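Local coordinates for antibiotic biosynthesis monooxygenase (Thermus thermophilus, PDB 1IUJ), which is of unproven function but belongs to the antibiotic biosynthesis monooxygenase family, and so may act as a monooxygenase, and can bind zinc, at the interface of chains A and B. Residues are numbered along the deposited sequence; one frame, centred on the assembly and turned at random. Chains: chain A/B, hypothetical protein TT1380.

The interface of chains A and B. Residues chain A 40-42; chain B 95-98.
Strand 35-43 of chain A and the C-terminal strand 91-100 of chain B pair antiparallel, an intermolecular beta-sheet junction that joins the two subunits; its twin with the chains exchanged follows from the two-fold symmetry. This is the strand exchange expected of dimers with this ferredoxin-like fold, although the structure alone does not prove the state in solution. In this register A:Leu41 faces B:Val97 and A:Arg42 faces B:Glu96. The amide N of B:Val98 donates to the carbonyl O of A:Val40 at 2.8 Å, almost straight at the hydrogen (169°). Two residues along, A:Arg42 exchanges two bonds with B:Glu96: its N reaches B:Glu96 O at 2.9 Å, and its O accepts from B:Glu96 N, also at 2.9 Å. Because these bonds use main-chain atoms, they fix alignment rather than read side-chain identity.

Side chains divide between the two faces of the sheet. On one, CB and CD1 of A:Leu41 lie over one face of the B:Phe95 ring, toward its rim, CB coming 3.6 Å from ring atom CD2. Chi1 of -54° places CG of A:Leu41 anti to the carbonyl carbon, from where CD1 extends over the ring and CD2 toward CG2 of B:Val97, 3.6 Å off. On the opposite face, B:Val98 splits its methyls: CG2 packs against CG1 of A:Val40 at 3.6 Å, and CG1 lies against one face of the A:Arg42 guanidinium, offset toward its rim, 3.3 Å from CZ. That arginine bends at chi3 (48°), bringing its flat end over the valine; the B:Glu96 carboxylate makes no salt bridge with it, NH2 and OE1 standing 5.5 Å apart.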
# COMPACT_ATOMS: atom_id res chain seq x y z
N VAL A 40 0.31 -7.21 6.08
CA VAL A 40 -0.45 -6.42 7.06
C VAL A 40 0.53 -5.34 7.53
O VAL A 40 1.61 -5.69 7.97
CB VAL A 40 -0.94 -7.24 8.25
CG1 VAL A 40 -1.73 -6.37 9.23
CG2 VAL A 40 -1.81 -8.45 7.78
N LEU A 41 0.15 -4.06 7.40
CA LEU A 41 1.05 -2.92 7.71
C LEU A 41 0.50 -2.14 8.92
O LEU A 41 -0.66 -1.69 8.93
CB LEU A 41 1.08 -1.97 6.51
CG LEU A 41 1.43 -2.64 5.20
CD1 LEU A 41 1.28 -1.66 4.06
CD2 LEU A 41 2.82 -3.24 5.26
N ARG A 42 1.33 -1.99 9.95
CA ARG A 42 0.96 -1.26 11.14
C ARG A 42 1.46 0.19 10.95
O ARG A 42 2.64 0.41 10.63
CB ARG A 42 1.63 -1.85 12.37
CG ARG A 42 1.48 -0.99 13.61
CD ARG A 42 2.24 -1.48 14.84
NE ARG A 42 3.64 -1.83 14.58
CZ ARG A 42 4.11 -3.08 14.77
NH1 ARG A 42 3.29 -4.03 15.22
NH2 ARG A 42 5.38 -3.38 14.52
N PHE B 95 4.72 2.79 7.59
CA PHE B 95 4.27 1.55 8.27
C PHE B 95 5.44 0.62 8.56
O PHE B 95 6.48 0.64 7.88
CB PHE B 95 3.28 0.72 7.41
CG PHE B 95 2.11 1.51 6.87
CD1 PHE B 95 2.24 2.27 5.70
CD2 PHE B 95 0.87 1.47 7.49
CE1 PHE B 95 1.17 2.99 5.19
CE2 PHE B 95 -0.23 2.18 6.98
CZ PHE B 95 -0.07 2.95 5.84
N GLU B 96 5.21 -0.26 9.54
CA GLU B 96 6.06 -1.42 9.78
C GLU B 96 5.27 -2.62 9.34
O GLU B 96 4.07 -2.73 9.67
CB GLU B 96 6.41 -1.51 11.26
CG GLU B 96 7.46 -0.48 11.67
CD GLU B 96 8.84 -0.75 11.11
OE1 GLU B 96 9.19 -1.92 10.82
OE2 GLU B 96 9.60 0.25 10.97
N VAL B 97 5.93 -3.52 8.64
CA VAL B 97 5.25 -4.75 8.19
C VAL B 97 5.09 -5.69 9.38
O VAL B 97 6.10 -6.01 10.06
CB VAL B 97 6.03 -5.44 7.05
CG1 VAL B 97 5.40 -6.80 6.70
CG2 VAL B 97 6.08 -4.57 5.85
N VAL B 98 3.87 -6.14 9.66
CA VAL B 98 3.61 -7.04 10.80
C VAL B 98 3.35 -8.48 10.37
O VAL B 98 3.53 -9.42 11.15
CB VAL B 98 2.54 -6.50 11.80
CG1 VAL B 98 3.07 -5.28 12.51
CG2 VAL B 98 1.27 -6.16 11.12